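Local coordinates for protein Rab GDP-dissociation inhibitor (Saccharomyces cerevisiae, PDB 2BCG) that inhibits the release of GDP from the Rab GTPase Sec4 and extracts GDP-bound Ypt7 from vacuolar membranes, serving transport along the secretory pathway, at residues K61-P66 with E391-I396; W82-I87 with R312-L317; A348-A353 with H361-I366. All blocks are in the same frame, centred on the assembly; numbering follows the deposited sequence.

How the contacts relate
The three contacts share one large mixed sheet, whose neighbouring strands 345-351, 362-369, 303-317 and 391-402 pair antiparallel in that order. Contact 3 joins the first two, contact 2 lays residues 82-87 over strand 303-317, and contact 1 sets the end of helix 55-62 against edge strand 391-402. Contact 2 lies about 7 Å from contact 3 and about 10 Å from contact 1, centre to centre, while contact 1 and contact 3 are about 17 Å apart. Along the chain, contact 1 brackets the others, and contact 2 closes before contact 3 opens. Early and late parts of the polypeptide are thereby joined in one structural unit, and none of these segments supplies residues to the geranylgeranyl pockets.

Contact 1. Residues K61-P66 with E391-I396; sequences KFKQNP and EKFMGI
Lys63 and Glu391 reach toward each other tip to tip, with Glu391 in one of two modelled conformers. The Lys63 chain bends at chi2 (-74°), which places CD, and runs extended to NZ. Lys63 NZ forms a salt bridge of 2.9 Å with Glu391 OE2, coming from above the carboxylate plane. It also donates to Lys392 O at 3.0 Å, nearly along the C=O axis. Lys392 N reaches OE2 on its anti lone pair, and OE2 thus accepts from two donors. An alanine in place of Lys63 would probably leave Glu391 without this counter-charge, Lys392 O without this donor, and a gap beside Phe393 where CG and CE had packed.

Apolar packing follows: the lysine chain crosses Phe393 at about a right angle, Lys63 CE lying 3.8 Å from Phe393 CD1. Phe62 also crosses Phe393, its CD2 lying 3.8 Å from Phe393 CB. Phe62 CE1 sits 3.8 Å from Gly395 CA; a beta carbon there would collide with the ring, so glycine suits the position.

A water completes the seam, donating to Phe62 O at 2.8 Å and accepting from Met394 N. The whole is a helix C-terminus and its exit loop packed against the edge strand of a mixed sheet.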
loop_
_atom_site.group_PDB
_atom_site.type_symbol
_atom_site.label_atom_id
_atom_site.label_comp_id
_atom_site.label_asym_id
_atom_site.label_seq_id
_atom_site.Cartn_x
_atom_site.Cartn_y
_atom_site.Cartn_z
ATOM N N LYS A 61 9.764 12.229 -14.050
ATOM C CA LYS A 61 8.376 12.293 -14.431
ATOM C C LYS A 61 7.841 13.712 -14.650
ATOM O O LYS A 61 6.990 13.926 -15.531
ATOM C CB LYS A 61 7.558 11.604 -13.334
ATOM C CG LYS A 61 6.338 10.907 -13.790
ATOM C CD LYS A 61 5.861 9.929 -12.686
ATOM C CE LYS A 61 4.648 9.144 -13.167
ATOM N NZ LYS A 61 3.520 10.095 -13.452
ATOM N N PHE A 62 8.280 14.677 -13.826
ATOM C CA PHE A 62 7.572 15.961 -13.776
ATOM C C PHE A 62 8.413 17.187 -14.131
ATOM O O PHE A 62 7.870 18.304 -14.155
ATOM C CB PHE A 62 6.933 16.178 -12.397
ATOM C CG PHE A 62 5.894 15.162 -12.034
ATOM C CD1 PHE A 62 4.644 15.151 -12.662
ATOM C CD2 PHE A 62 6.146 14.243 -11.035
ATOM C CE1 PHE A 62 3.673 14.201 -12.329
ATOM C CE2 PHE A 62 5.172 13.277 -10.684
ATOM C CZ PHE A 62 3.932 13.278 -11.314
ATOM N N LYS A 63 9.709 16.972 -14.379
ATOM C CA LYS A 63 10.654 18.073 -14.698
ATOM C C LYS A 63 11.258 17.931 -16.082
ATOM O O LYS A 63 11.329 16.831 -16.646
ATOM C CB LYS A 63 11.755 18.157 -13.650
ATOM C CG LYS A 63 11.231 18.508 -12.273
ATOM C CD LYS A 63 10.835 19.979 -12.148
ATOM C CE LYS A 63 10.290 20.292 -10.762
ATOM N NZ LYS A 63 9.959 21.742 -10.667
ATOM N N GLN A 64 11.685 19.057 -16.643
ATOM C CA GLN A 64 12.255 19.042 -17.990
ATOM C C GLN A 64 13.731 18.602 -17.981
ATOM O O GLN A 64 14.147 17.794 -18.824
ATOM C CB GLN A 64 12.092 20.422 -18.628
ATOM C CG GLN A 64 10.642 20.814 -18.928
ATOM C CD GLN A 64 10.480 22.292 -19.270
ATOM O OE1 GLN A 64 11.311 23.128 -18.890
ATOM N NE2 GLN A 64 9.404 22.624 -19.987
ATOM N N ASN A 65 14.511 19.107 -17.032
ATOM C CA ASN A 65 15.937 18.816 -16.932
ATOM C C ASN A 65 16.290 18.340 -15.539
ATOM O O ASN A 65 16.729 19.141 -14.706
ATOM C CB ASN A 65 16.779 20.058 -17.272
ATOM C CG ASN A 65 16.473 20.599 -18.641
ATOM O OD1 ASN A 65 15.540 21.381 -18.816
ATOM N ND2 ASN A 65 17.246 20.175 -19.630
ATOM N N PRO A 66 16.102 17.028 -15.274
ATOM C CA PRO A 66 16.428 16.436 -13.980
ATOM C C PRO A 66 17.816 16.833 -13.511
ATOM O O PRO A 66 18.769 16.867 -14.299
ATOM C CB PRO A 66 16.363 14.933 -14.255
ATOM C CG PRO A 66 15.325 14.814 -15.335
ATOM C CD PRO A 66 15.563 16.021 -16.214
ATOM N N GLU A 391 10.297 22.709 -3.625
ATOM C CA GLU A 391 10.086 22.249 -5.008
ATOM C C GLU A 391 8.646 21.838 -5.172
ATOM O O GLU A 391 7.994 21.384 -4.222
ATOM C CB GLU A 391 11.008 21.059 -5.273
ATOM C CG GLU A 391 11.169 20.653 -6.714
ATOM C CD GLU A 391 11.606 21.797 -7.589
ATOM O OE1 GLU A 391 12.826 21.902 -7.815
ATOM O OE2 GLU A 391 10.735 22.601 -8.014
ATOM N N LYS A 392 8.165 21.999 -6.390
ATOM C CA LYS A 392 6.817 21.579 -6.775
ATOM C C LYS A 392 6.954 20.624 -7.966
ATOM O O LYS A 392 7.730 20.910 -8.915
ATOM C CB LYS A 392 6.005 22.782 -7.272
ATOM C CG LYS A 392 5.631 23.816 -6.268
ATOM C CD LYS A 392 4.843 24.912 -6.971
ATOM C CE LYS A 392 4.446 25.979 -5.982
ATOM N NZ LYS A 392 3.995 27.228 -6.690
ATOM N N PHE A 393 6.177 19.542 -7.944
ATOM C CA PHE A 393 6.088 18.616 -9.079
ATOM C C PHE A 393 4.620 18.513 -9.467
ATOM O O PHE A 393 3.806 17.996 -8.690
ATOM C CB PHE A 393 6.651 17.258 -8.696
ATOM C CG PHE A 393 8.073 17.315 -8.180
ATOM C CD1 PHE A 393 9.167 17.116 -9.038
ATOM C CD2 PHE A 393 8.329 17.582 -6.833
ATOM C CE1 PHE A 393 10.507 17.183 -8.550
ATOM C CE2 PHE A 393 9.660 17.639 -6.364
ATOM C CZ PHE A 393 10.728 17.446 -7.234
ATOM N N MET A 394 4.282 19.023 -10.648
ATOM C CA MET A 394 2.889 19.214 -11.002
ATOM C C MET A 394 2.487 18.218 -12.067
ATOM O O MET A 394 3.192 18.047 -13.068
ATOM C CB MET A 394 2.658 20.598 -11.624
ATOM C CG MET A 394 3.338 21.802 -10.975
ATOM S SD MET A 394 2.419 22.139 -9.505
ATOM C CE MET A 394 0.947 22.879 -10.163
ATOM N N GLY A 395 1.335 17.600 -11.850
ATOM C CA GLY A 395 0.793 16.624 -12.802
ATOM C C GLY A 395 -0.701 16.823 -12.914
ATOM O O GLY A 395 -1.367 17.302 -11.969
ATOM N N ILE A 396 -1.236 16.461 -14.077
ATOM C CA ILE A 396 -2.687 16.486 -14.301
ATOM C C ILE A 396 -3.095 15.114 -14.834
ATOM O O ILE A 396 -2.440 14.579 -15.727
ATOM C CB ILE A 396 -3.087 17.616 -15.279
ATOM C CG1 ILE A 396 -2.701 18.970 -14.638
ATOM C CG2 ILE A 396 -4.565 17.505 -15.624
ATOM C CD1 ILE A 396 -2.934 20.181 -15.568
HETATM O O HOH W 1 6.450 19.997 -12.425
#

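Contact 2. Residues W82-I87 with R312-L317; sequences WNVDLI and RAICIL
Trp82, Val84 and Ile87 pack on Ile316, Ile314 and Arg312 in a buried contact between layers. Residues 82-87, which include strand 84-85 of a small two-stranded sheet, lie over one face of the large mixed sheet at strand 303-317. The two segments run in nearly opposite directions, 160° apart, yet their backbones stay too distant to pair: the CA atoms of Ile87 and Arg312 are 7.4 Å apart.

At one end Trp82 and Ile316 meet tip to tip, the indole edge at CH2 lying 3.9 Å from Ile316 CG2. Val84 follows, with CG1 anti to the backbone N (chi1 -180°) and 3.6 Å from Ile314 CG2, while its other methyl, CG2, lies in plane at the edge of the indole. Branched side chains suit this middle, where short methyl arms fill the interface. At the far end Ile87 CG2 rests 3.5 Å above the guanidinium plane of Arg312, offset toward its rim, and Ile87 CD1 is 3.6 Å from Arg312 NH1.

The polar ends turn to other partners: Trp82 NE1 bonds Phe76 O, Asp85 bonds Tyr236 and Ser52, and Arg312 NH2 bonds Tyr417 O. Asp85 O is buried against Ile314 CD1, 3.7 Å away, without any partner in the model. Cohesion therefore comes from apolar packing and from aliphatic carbons laid over the guanidinium, which probably have to pay for that unsatisfied carbonyl.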
loop_
_atom_site.group_PDB
_atom_site.type_symbol
_atom_site.label_atom_id
_atom_site.label_comp_id
_atom_site.label_asym_id
_atom_site.label_seq_id
_atom_site.Cartn_x
_atom_site.Cartn_y
_atom_site.Cartn_z
ATOM N N TRP A 82 13.080 8.404 0.171
ATOM C CA TRP A 82 11.914 9.059 -0.443
ATOM C C TRP A 82 10.968 8.021 -1.045
ATOM O O TRP A 82 11.402 7.203 -1.862
ATOM C CB TRP A 82 12.386 10.057 -1.509
ATOM C CG TRP A 82 13.129 11.241 -0.924
ATOM C CD1 TRP A 82 14.458 11.291 -0.555
ATOM C CD2 TRP A 82 12.578 12.517 -0.612
ATOM N NE1 TRP A 82 14.756 12.525 -0.009
ATOM C CE2 TRP A 82 13.631 13.314 -0.070
ATOM C CE3 TRP A 82 11.303 13.088 -0.765
ATOM C CZ2 TRP A 82 13.425 14.634 0.336
ATOM C CZ3 TRP A 82 11.102 14.398 -0.361
ATOM C CH2 TRP A 82 12.155 15.160 0.182
ATOM N N ASN A 83 9.696 8.091 -0.647
ATOM C CA ASN A 83 8.642 7.212 -1.167
ATOM C C ASN A 83 7.435 8.127 -1.330
ATOM O O ASN A 83 6.634 8.290 -0.420
ATOM C CB ASN A 83 8.298 6.099 -0.170
ATOM C CG ASN A 83 9.471 5.185 0.084
ATOM O OD1 ASN A 83 9.832 4.392 -0.786
ATOM N ND2 ASN A 83 10.097 5.310 1.265
ATOM N N VAL A 84 7.370 8.777 -2.473
ATOM C CA VAL A 84 6.426 9.851 -2.665
ATOM C C VAL A 84 5.204 9.390 -3.446
ATOM O O VAL A 84 5.337 8.982 -4.604
ATOM C CB VAL A 84 7.102 11.015 -3.420
ATOM C CG1 VAL A 84 6.110 12.169 -3.623
ATOM C CG2 VAL A 84 8.395 11.427 -2.723
ATOM N N ASP A 85 4.038 9.447 -2.803
ATOM C CA ASP A 85 2.777 9.072 -3.460
ATOM C C ASP A 85 2.564 9.930 -4.706
ATOM O O ASP A 85 2.696 11.171 -4.683
ATOM C CB ASP A 85 1.591 9.305 -2.521
ATOM C CG ASP A 85 1.652 8.469 -1.264
ATOM O OD1 ASP A 85 2.297 7.393 -1.249
ATOM O OD2 ASP A 85 1.025 8.913 -0.272
ATOM N N LEU A 86 2.177 9.276 -5.796
ATOM C CA LEU A 86 1.752 10.031 -6.970
ATOM C C LEU A 86 0.302 10.517 -6.823
ATOM O O LEU A 86 -0.077 11.534 -7.401
ATOM C CB LEU A 86 1.883 9.142 -8.201
ATOM C CG LEU A 86 3.330 8.704 -8.576
ATOM C CD1 LEU A 86 3.308 7.720 -9.728
ATOM C CD2 LEU A 86 4.156 9.885 -8.996
ATOM N N ILE A 87 -0.491 9.753 -6.052
ATOM C CA ILE A 87 -1.907 10.050 -5.849
ATOM C C ILE A 87 -2.245 9.999 -4.348
ATOM O O ILE A 87 -2.165 8.928 -3.744
ATOM C CB ILE A 87 -2.833 9.079 -6.644
ATOM C CG1 ILE A 87 -2.525 9.197 -8.132
ATOM C CG2 ILE A 87 -4.319 9.382 -6.287
ATOM C CD1 ILE A 87 -3.411 8.315 -9.012
ATOM N N ARG A 312 -2.672 17.483 -9.486
ATOM C CA ARG A 312 -2.003 17.042 -8.264
ATOM C C ARG A 312 -0.624 17.685 -8.220
ATOM O O ARG A 312 0.198 17.525 -9.159
ATOM C CB ARG A 312 -1.903 15.514 -8.200
ATOM C CG ARG A 312 -3.301 14.853 -8.153
ATOM C CD ARG A 312 -3.268 13.360 -8.225
ATOM N NE ARG A 312 -4.590 12.759 -7.984
ATOM C CZ ARG A 312 -5.238 11.936 -8.824
ATOM N NH1 ARG A 312 -4.705 11.574 -9.974
ATOM N NH2 ARG A 312 -6.412 11.420 -8.464
ATOM N N ALA A 313 -0.422 18.478 -7.170
ATOM C CA ALA A 313 0.818 19.241 -7.033
ATOM C C ALA A 313 1.517 18.667 -5.818
ATOM O O ALA A 313 1.062 18.848 -4.704
ATOM C CB ALA A 313 0.538 20.727 -6.797
ATOM N N ILE A 314 2.640 18.010 -6.052
ATOM C CA ILE A 314 3.438 17.424 -5.001
ATOM C C ILE A 314 4.480 18.455 -4.582
ATOM O O ILE A 314 5.343 18.856 -5.381
ATOM C CB ILE A 314 4.121 16.122 -5.497
ATOM C CG1 ILE A 314 3.080 15.089 -5.971
ATOM C CG2 ILE A 314 5.102 15.568 -4.447
ATOM C CD1 ILE A 314 3.724 13.974 -6.797
ATOM N N CYS A 315 4.347 18.941 -3.346
ATOM C CA CYS A 315 5.235 19.987 -2.850
ATOM C C CYS A 315 6.153 19.441 -1.788
ATOM O O CYS A 315 5.699 18.672 -0.927
ATOM C CB CYS A 315 4.423 21.106 -2.222
ATOM S SG CYS A 315 3.266 21.842 -3.422
ATOM N N ILE A 316 7.426 19.828 -1.862
ATOM C CA ILE A 316 8.396 19.459 -0.830
ATOM C C ILE A 316 8.670 20.693 -0.002
ATOM O O ILE A 316 8.974 21.755 -0.539
ATOM C CB ILE A 316 9.721 18.946 -1.407
ATOM C CG1 ILE A 316 9.521 17.677 -2.246
ATOM C CG2 ILE A 316 10.729 18.719 -0.256
ATOM C CD1 ILE A 316 10.821 17.224 -3.001
ATOM N N LEU A 317 8.470 20.530 1.300
ATOM C CA LEU A 317 8.767 21.613 2.261
ATOM C C LEU A 317 9.917 21.160 3.112
ATOM O O LEU A 317 10.144 19.971 3.271
ATOM C CB LEU A 317 7.585 21.909 3.170
ATOM C CG LEU A 317 6.177 21.919 2.541
ATOM C CD1 LEU A 317 5.133 22.137 3.586
ATOM C CD2 LEU A 317 6.049 22.993 1.485
#

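Contact 3. Residues A348-A353 with H361-I366; sequences AIVSDA and HYLAII
Ala348 O receives the N-H of Ile365 at 2.8 Å, nearly straight at 172°, and is also approached by the CA-H of Ala364. Ala348 N returns a bond of 2.9 Å to Ile365 O, which makes these residues a hydrogen-bonded antiparallel pair. Val350 and Leu363 form the next such pair: Leu363 N donates to Val350 O, and Leu363 O takes Val350 N. Ile349 CA, 3.2 Å from Leu363 O, adds a CA-H...O contact.

On the face carrying Ala348 and Ile365, Val350 CG2 meets Leu363 CB at 4.2 Å. The opposite face bears the non-hydrogen-bonded pairs. There Ile349 CG1 packs on Ala364 CB at 3.8 Å, a large side chain set beside a small one. Ser351 CB lies over the face of the Tyr362 ring, in one of the tyrosine's two modelled conformers, in a CH-pi contact 3.9 Å from the ring centroid. Ser351 OG takes the crowded position between the backbone N and the carbonyl carbon (chi1 65°) and bonds Asp328 O, a partner that a small hydroxyl residue can reach while keeping CB on the ring.

This beta hairpin lies within the large sheet. Ile349 pairs with Leu330 of strand 330-334 on one side, and Ala364 with Cys315 of strand 303-317 on the other, while Trp82 and Val84 cover Leu363, and helix 380-383 touches Ile366.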
loop_
_atom_site.group_PDB
_atom_site.type_symbol
_atom_site.label_atom_id
_atom_site.label_comp_id
_atom_site.label_asym_id
_atom_site.label_seq_id
_atom_site.Cartn_x
_atom_site.Cartn_y
_atom_site.Cartn_z
ATOM N N ALA A 348 -2.922 16.853 1.435
ATOM C CA ALA A 348 -2.531 15.678 2.208
ATOM C C ALA A 348 -1.083 15.891 2.561
ATOM O O ALA A 348 -0.227 16.046 1.683
ATOM C CB ALA A 348 -2.673 14.397 1.393
ATOM N N ILE A 349 -0.809 15.920 3.851
ATOM C CA ILE A 349 0.540 16.193 4.334
ATOM C C ILE A 349 1.041 15.016 5.161
ATOM O O ILE A 349 0.344 14.544 6.062
ATOM C CB ILE A 349 0.550 17.486 5.184
ATOM C CG1 ILE A 349 0.231 18.697 4.285
ATOM C CG2 ILE A 349 1.873 17.701 5.920
ATOM C CD1 ILE A 349 -0.962 19.517 4.770
ATOM N N VAL A 350 2.246 14.534 4.819
ATOM C CA VAL A 350 2.922 13.467 5.551
ATOM C C VAL A 350 4.400 13.883 5.607
ATOM O O VAL A 350 4.815 14.835 4.904
ATOM C CB VAL A 350 2.688 12.074 4.873
ATOM C CG1 VAL A 350 1.247 11.580 5.102
ATOM C CG2 VAL A 350 3.049 12.143 3.353
ATOM N N SER A 351 5.203 13.183 6.383
ATOM C CA SER A 351 6.556 13.647 6.580
ATOM C C SER A 351 7.488 12.482 6.927
ATOM O O SER A 351 7.154 11.329 6.708
ATOM C CB SER A 351 6.546 14.739 7.647
ATOM O OG SER A 351 6.144 14.210 8.901
ATOM N N ASP A 352 8.647 12.807 7.488
ATOM C CA ASP A 352 9.634 11.778 7.830
ATOM C C ASP A 352 9.052 10.759 8.830
ATOM O O ASP A 352 9.564 9.625 8.938
ATOM C CB ASP A 352 11.059 12.336 8.182
ATOM C CG ASP A 352 11.178 12.879 9.621
ATOM O OD1 ASP A 352 12.148 13.641 9.878
ATOM O OD2 ASP A 352 10.348 12.562 10.482
ATOM N N ALA A 353 7.986 11.137 9.559
ATOM C CA ALA A 353 7.351 10.240 10.540
ATOM C C ALA A 353 6.746 8.995 9.897
ATOM O O ALA A 353 6.490 7.991 10.567
ATOM C CB ALA A 353 6.271 10.984 11.330
ATOM N N HIS A 361 12.020 17.087 6.097
ATOM C CA HIS A 361 11.118 17.450 5.011
ATOM C C HIS A 361 9.662 17.039 5.263
ATOM O O HIS A 361 9.350 16.184 6.115
ATOM C CB HIS A 361 11.631 16.863 3.686
ATOM C CG HIS A 361 12.986 17.393 3.282
ATOM N ND1 HIS A 361 13.160 18.604 2.638
ATOM C CD2 HIS A 361 14.235 16.879 3.446
ATOM C CE1 HIS A 361 14.453 18.817 2.431
ATOM N NE2 HIS A 361 15.126 17.787 2.911
ATOM N N TYR A 362 8.767 17.725 4.547
ATOM C CA TYR A 362 7.339 17.389 4.535
ATOM C C TYR A 362 6.942 17.281 3.096
ATOM O O TYR A 362 7.469 18.014 2.256
ATOM C CB TYR A 362 6.499 18.467 5.262
ATOM C CG TYR A 362 6.751 18.508 6.758
ATOM C CD1 TYR A 362 7.976 18.974 7.275
ATOM C CD2 TYR A 362 5.767 18.086 7.658
ATOM C CE1 TYR A 362 8.207 18.993 8.651
ATOM C CE2 TYR A 362 5.993 18.121 9.033
ATOM C CZ TYR A 362 7.221 18.566 9.508
ATOM O OH TYR A 362 7.463 18.620 10.852
ATOM N N LEU A 363 6.002 16.379 2.837
ATOM C CA LEU A 363 5.375 16.281 1.535
ATOM C C LEU A 363 3.953 16.824 1.699
ATOM O O LEU A 363 3.217 16.432 2.593
ATOM C CB LEU A 363 5.293 14.820 1.072
ATOM C CG LEU A 363 6.639 14.127 0.760
ATOM C CD1 LEU A 363 6.449 12.652 0.513
ATOM C CD2 LEU A 363 7.264 14.795 -0.457
ATOM N N ALA A 364 3.573 17.722 0.816
ATOM C CA ALA A 364 2.221 18.288 0.846
ATOM C C ALA A 364 1.692 18.141 -0.549
ATOM O O ALA A 364 2.212 18.770 -1.496
ATOM C CB ALA A 364 2.259 19.747 1.253
ATOM N N ILE A 365 0.706 17.268 -0.703
ATOM C CA ILE A 365 0.163 17.033 -2.019
ATOM C C ILE A 365 -1.220 17.676 -2.106
ATOM O O ILE A 365 -2.126 17.354 -1.340
ATOM C CB ILE A 365 0.058 15.547 -2.337
ATOM C CG1 ILE A 365 1.433 14.868 -2.139
ATOM C CG2 ILE A 365 -0.436 15.391 -3.771
ATOM C CD1 ILE A 365 1.450 13.374 -2.552
ATOM N N ILE A 366 -1.347 18.634 -3.005
ATOM C CA ILE A 366 -2.571 19.418 -3.150
ATOM C C ILE A 366 -3.315 18.840 -4.346
ATOM O O ILE A 366 -2.700 18.548 -5.388
ATOM C CB ILE A 366 -2.257 20.902 -3.436
ATOM C CG1 ILE A 366 -1.465 21.552 -2.269
ATOM C CG2 ILE A 366 -3.539 21.678 -3.702
ATOM C CD1 ILE A 366 -0.774 22.838 -2.710
#